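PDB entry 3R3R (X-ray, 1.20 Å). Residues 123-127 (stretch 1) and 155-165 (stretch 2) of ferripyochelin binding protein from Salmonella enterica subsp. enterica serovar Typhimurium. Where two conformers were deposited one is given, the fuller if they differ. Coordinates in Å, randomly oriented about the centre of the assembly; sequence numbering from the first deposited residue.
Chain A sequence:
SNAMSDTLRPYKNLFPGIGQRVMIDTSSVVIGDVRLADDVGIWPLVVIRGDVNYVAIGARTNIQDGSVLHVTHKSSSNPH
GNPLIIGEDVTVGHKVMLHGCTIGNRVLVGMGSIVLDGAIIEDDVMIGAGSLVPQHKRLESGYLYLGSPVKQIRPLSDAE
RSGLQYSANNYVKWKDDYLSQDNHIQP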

ATOM      1  N   ASP A 123      10.266  -8.351  -4.359  1.00 13.33           N
ATOM      2  CA  ASP A 123      10.779  -7.048  -4.774  1.00 13.52           C
ATOM      3  C   ASP A 123      10.803  -6.936  -6.298  1.00 13.72           C
ATOM      4  O   ASP A 123      10.906  -7.945  -6.995  1.00 13.77           O
ATOM      5  CB  ASP A 123      12.226  -6.856  -4.281  1.00 14.86           C
ATOM      6  CG  ASP A 123      12.384  -6.962  -2.768  1.00 17.04           C
ATOM      7  OD1 ASP A 123      11.438  -6.771  -1.991  1.00 16.87           O
ATOM      8  OD2 ASP A 123      13.524  -7.191  -2.345  1.00 23.87           O
ATOM      9  N   ASP A 124      10.770  -5.706  -6.814  1.00 13.05           N
ATOM     10  CA  ASP A 124      11.007  -5.450  -8.246  1.00 12.83           C
ATOM     11  C   ASP A 124       9.976  -6.179  -9.115  1.00 11.88           C
ATOM     12  O   ASP A 124      10.325  -6.950 -10.018  1.00 13.50           O
ATOM     13  CB  ASP A 124      12.430  -5.838  -8.650  1.00 14.73           C
ATOM     14  CG  ASP A 124      13.477  -5.023  -7.917  1.00 15.23           C
ATOM     15  OD1 ASP A 124      13.391  -3.784  -7.959  1.00 15.05           O
ATOM     16  OD2 ASP A 124      14.367  -5.616  -7.272  1.00 17.96           O
ATOM     17  N   VAL A 125       8.699  -5.920  -8.846  1.00 12.26           N
ATOM     18  CA  VAL A 125       7.610  -6.553  -9.576  1.00 12.08           C
ATOM     19  C   VAL A 125       6.666  -5.475 -10.074  1.00 10.77           C
ATOM     20  O   VAL A 125       6.441  -4.460  -9.387  1.00 11.12           O
ATOM     21  CB  VAL A 125       6.832  -7.537  -8.666  1.00 12.24           C
ATOM     22  CG1 VAL A 125       5.498  -7.979  -9.291  1.00 11.79           C
ATOM     23  CG2 VAL A 125       7.697  -8.754  -8.370  1.00 13.12           C
ATOM     24  N   MET A 126       6.130  -5.677 -11.282  1.00 11.17           N
ATOM     25  CA  MET A 126       5.060  -4.815 -11.770  0.50 11.04           C
ATOM     26  C   MET A 126       3.811  -5.626 -11.993  1.00 10.60           C
ATOM     27  O   MET A 126       3.860  -6.721 -12.568  1.00 11.29           O
ATOM     28  CB  MET A 126       5.447  -4.162 -13.091  0.50 11.36           C
ATOM     29  CG  MET A 126       4.444  -3.168 -13.648  0.50 16.58           C
ATOM     30  SD  MET A 126       5.131  -2.449 -15.164  0.50 22.29           S
ATOM     31  CE  MET A 126       6.862  -2.357 -14.724  0.50 15.42           C
ATOM     32  N   ILE A 127       2.688  -5.083 -11.542  1.00 10.93           N
ATOM     33  CA  ILE A 127       1.372  -5.696 -11.753  1.00 10.62           C
ATOM     34  C   ILE A 127       0.567  -4.752 -12.638  1.00 10.57           C
ATOM     35  O   ILE A 127       0.461  -3.589 -12.338  1.00 11.03           O
ATOM     36  CB  ILE A 127       0.669  -5.911 -10.402  1.00 11.93           C
ATOM     37  CG1 ILE A 127       1.514  -6.867  -9.531  1.00 15.57           C
ATOM     38  CG2 ILE A 127      -0.774  -6.418 -10.590  1.00 12.45           C
ATOM     39  CD1 ILE A 127       1.157  -6.868  -8.103  1.00 19.67           C
ATOM     40  N   PRO A 155       9.839 -11.304 -18.028  1.00 15.65           N
ATOM     41  CA  PRO A 155      10.691 -10.485 -17.160  1.00 15.46           C
ATOM     42  C   PRO A 155      10.502  -9.011 -17.472  1.00 15.85           C
ATOM     43  O   PRO A 155      10.196  -8.636 -18.609  1.00 16.74           O
ATOM     44  CB  PRO A 155      12.110 -10.915 -17.556  1.00 16.30           C
ATOM     45  CG  PRO A 155      11.930 -12.296 -18.099  1.00 18.55           C
ATOM     46  CD  PRO A 155      10.623 -12.247 -18.842  1.00 17.61           C
ATOM     47  N   LEU A 156      10.672  -8.182 -16.451  1.00 15.21           N
ATOM     48  CA  LEU A 156      10.737  -6.740 -16.631  1.00 15.45           C
ATOM     49  C   LEU A 156      11.952  -6.394 -17.466  1.00 16.13           C
ATOM     50  O   LEU A 156      13.044  -6.955 -17.262  1.00 16.35           O
ATOM     51  CB  LEU A 156      10.893  -6.043 -15.280  1.00 15.26           C
ATOM     52  CG  LEU A 156       9.683  -6.176 -14.352  1.00 15.99           C
ATOM     53  CD1 LEU A 156       9.891  -5.304 -13.123  1.00 16.89           C
ATOM     54  CD2 LEU A 156       8.381  -5.785 -15.059  1.00 17.47           C
ATOM     55  N   SER A 157      11.779  -5.476 -18.408  1.00 16.52           N
ATOM     56  CA  SER A 157      12.926  -4.938 -19.120  1.00 17.74           C
ATOM     57  C   SER A 157      13.759  -4.129 -18.130  1.00 17.17           C
ATOM     58  O   SER A 157      13.278  -3.740 -17.050  1.00 17.32           O
ATOM     59  CB  SER A 157      12.477  -4.019 -20.248  1.00 19.25           C
ATOM     60  OG  SER A 157      11.911  -2.840 -19.683  1.00 20.04           O
ATOM     61  N   ASP A 158      15.003  -3.854 -18.492  1.00 18.15           N
ATOM     62  CA  ASP A 158      15.844  -3.075 -17.612  1.00 19.27           C
ATOM     63  C   ASP A 158      15.271  -1.664 -17.399  1.00 18.17           C
ATOM     64  O   ASP A 158      15.373  -1.100 -16.309  1.00 19.08           O
ATOM     65  CB  ASP A 158      17.288  -3.048 -18.129  1.00 21.46           C
ATOM     66  CG  ASP A 158      17.935  -4.447 -18.188  1.00 23.54           C
ATOM     67  OD1 ASP A 158      17.407  -5.419 -17.595  1.00 21.91           O
ATOM     68  OD2 ASP A 158      18.992  -4.572 -18.849  1.00 27.13           O
ATOM     69  N   ALA A 159      14.644  -1.102 -18.429  1.00 19.24           N
ATOM     70  CA  ALA A 159      13.988   0.198 -18.304  1.00 19.54           C
ATOM     71  C   ALA A 159      12.807   0.147 -17.331  1.00 18.31           C
ATOM     72  O   ALA A 159      12.589   1.074 -16.552  1.00 18.85           O
ATOM     73  CB  ALA A 159      13.532   0.718 -19.685  1.00 19.82           C
ATOM     74  N   GLU A 160      12.032  -0.929 -17.384  1.00 17.11           N
ATOM     75  CA  GLU A 160      10.909  -1.084 -16.460  1.00 15.89           C
ATOM     76  C   GLU A 160      11.383  -1.261 -15.034  1.00 15.28           C
ATOM     77  O   GLU A 160      10.791  -0.715 -14.106  1.00 14.91           O
ATOM     78  CB  GLU A 160      10.036  -2.262 -16.858  1.00 17.20           C
ATOM     79  CG  GLU A 160       9.236  -1.984 -18.123  1.00 18.43           C
ATOM     80  CD  GLU A 160       8.609  -3.222 -18.723  1.00 20.95           C
ATOM     81  OE1 GLU A 160       9.117  -4.343 -18.485  1.00 20.67           O
ATOM     82  OE2 GLU A 160       7.603  -3.067 -19.450  1.00 23.24           O
ATOM     83  N   ARG A 161      12.457  -2.019 -14.864  1.00 15.42           N
ATOM     84  CA  ARG A 161      13.022  -2.210 -13.543  1.00 15.65           C
ATOM     85  C   ARG A 161      13.421  -0.848 -12.957  1.00 15.70           C
ATOM     86  O   ARG A 161      13.041  -0.495 -11.839  1.00 17.10           O
ATOM     87  CB  ARG A 161      14.193  -3.198 -13.616  1.00 17.09           C
ATOM     88  CG  ARG A 161      14.931  -3.425 -12.311  1.00 17.89           C
ATOM     89  CD  ARG A 161      16.097  -4.407 -12.487  1.00 17.23           C
ATOM     90  NE  ARG A 161      15.665  -5.737 -12.918  1.00 16.37           N
ATOM     91  CZ  ARG A 161      15.347  -6.721 -12.078  1.00 15.22           C
ATOM     92  NH1 ARG A 161      15.434  -6.539 -10.760  1.00 14.32           N
ATOM     93  NH2 ARG A 161      14.942  -7.894 -12.559  1.00 15.59           N
ATOM     94  N   SER A 162      14.148  -0.047 -13.724  1.00 16.98           N
ATOM     95  CA  SER A 162      14.507   1.286 -13.274  0.50 17.82           C
ATOM     96  C   SER A 162      13.260   2.148 -13.039  1.00 16.02           C
ATOM     97  O   SER A 162      13.221   2.981 -12.121  1.00 17.93           O
ATOM     98  CB  SER A 162      15.424   1.950 -14.297  0.50 21.37           C
ATOM     99  OG  SER A 162      15.832   3.216 -13.826  0.50 24.17           O
ATOM    100  N   GLY A 163      12.243   1.951 -13.873  1.00 15.67           N
ATOM    101  CA  GLY A 163      11.009   2.718 -13.774  1.00 15.36           C
ATOM    102  C   GLY A 163      10.297   2.532 -12.447  1.00 14.73           C
ATOM    103  O   GLY A 163       9.567   3.425 -12.018  1.00 15.21           O
ATOM    104  N   LEU A 164      10.476   1.381 -11.802  1.00 14.07           N
ATOM    105  CA  LEU A 164       9.875   1.167 -10.488  1.00 14.30           C
ATOM    106  C   LEU A 164      10.424   2.180  -9.483  1.00 13.94           C
ATOM    107  O   LEU A 164       9.680   2.766  -8.687  1.00 13.87           O
ATOM    108  CB  LEU A 164      10.168  -0.246 -10.007  1.00 14.77           C
ATOM    109  CG  LEU A 164       9.580  -1.334 -10.903  1.00 15.50           C
ATOM    110  CD1 LEU A 164      10.080  -2.670 -10.422  1.00 16.96           C
ATOM    111  CD2 LEU A 164       8.045  -1.342 -10.906  1.00 19.12           C
ATOM    112  N   GLN A 165      11.736   2.389  -9.521  1.00 14.65           N
ATOM    113  CA  GLN A 165      12.350   3.365  -8.631  1.00 15.68           C
ATOM    114  C   GLN A 165      11.966   4.801  -9.003  1.00 15.50           C
ATOM    115  O   GLN A 165      11.699   5.631  -8.128  1.00 15.54           O
ATOM    116  CB  GLN A 165      13.870   3.201  -8.643  1.00 17.74           C
ATOM    117  CG  GLN A 165      14.573   4.081  -7.613  1.00 19.61           C
ATOM    118  CD  GLN A 165      14.242   3.679  -6.181  1.00 22.80           C
ATOM    119  OE1 GLN A 165      14.393   2.516  -5.803  1.00 24.64           O
ATOM    120  NE2 GLN A 165      13.780   4.635  -5.383  1.00 22.54           N
TER
HETATM  121  O   HOH W   1      13.661  -1.391  -9.245  1.00 18.45           O
HETATM  122  O   HOH W   2      16.503  -4.411  -8.923  1.00 19.17           O

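A helix laid across a strand need not exchange a single direct hydrogen bond with it; apolar packing, bridging water and a loose charge pairing can suffice. Residues 123-127 and 155-165 of this protein illustrate the point. The strand that includes Met126 and Ile127 and the helix beginning at Asp158 run nearly perpendicular, at 88°, with their axes 9.1 Å apart at closest approach, and together the stretches bury 341 Å².

Met126 has the largest area covered. Its CA-to-CB bond points toward the helical stretch, and with chi1 and chi2 both t the chain extends before chi3, near -36°, turns the terminal methyl. That methyl meets three residues: Met126 CE lies 3.8 Å from Leu156 CD2, 3.8 Å from Glu160 CB and 4.1 Å from Leu164 CD2. A long, flexible, unbranched side chain suits such a position, since one methyl group can reach several neighbours. Glu160 contributes its aliphatic part here, while its carboxylate is engaged nearer the start of the helix: Ser157 N donates to Glu160 OE1 at 2.9 Å, and Glu160 N donates in return to Ser157 OG at 3.0 Å, the N-cap bond. The reciprocal pair ties the helix start to the residue before it.

Asp124, next in covered area, combines polar and apolar contacts. Its backbone and CB form part of the packing surface: Asp124 CA is 3.7 Å from Leu164 CD1, and Asp124 O is 3.5 Å from Leu156 CD1. Its carboxylate reaches the helix largely through water. Water 1 donates to both Asp124 OD1 (2.7 Å) and Arg161 O (2.8 Å), joining side chain to helix backbone. Water 2 accepts from Arg161 NH1 at 3.0 Å and donates a weak bond to Asp124 OD2, also at 3.0 Å. The direct salt bridge, Asp124 OD2 to Arg161 NH1, is long at 3.8 Å, so the second water complements a charge pairing that lacks close contact. Arg161 starts out sideways, but its length brings the guanidinium nearer, and Arg161 NH1 comes within 3.7 Å of Asp124 CB.

Leu164 is buried, and its CA-to-CB bond points toward the first stretch, where it links these two regions. Besides the contact of its CD1 with Asp124, Leu164 CD2 touches Met126 CE and lies 3.8 Å from Val125 O. Leu156 plays a comparable part from the loop before the helix. Branched leucine tips suit both places, offering two methyls to the opposing surface, whereas the CA-to-CB bond of Val125 points away, and its contacts come from backbone atoms.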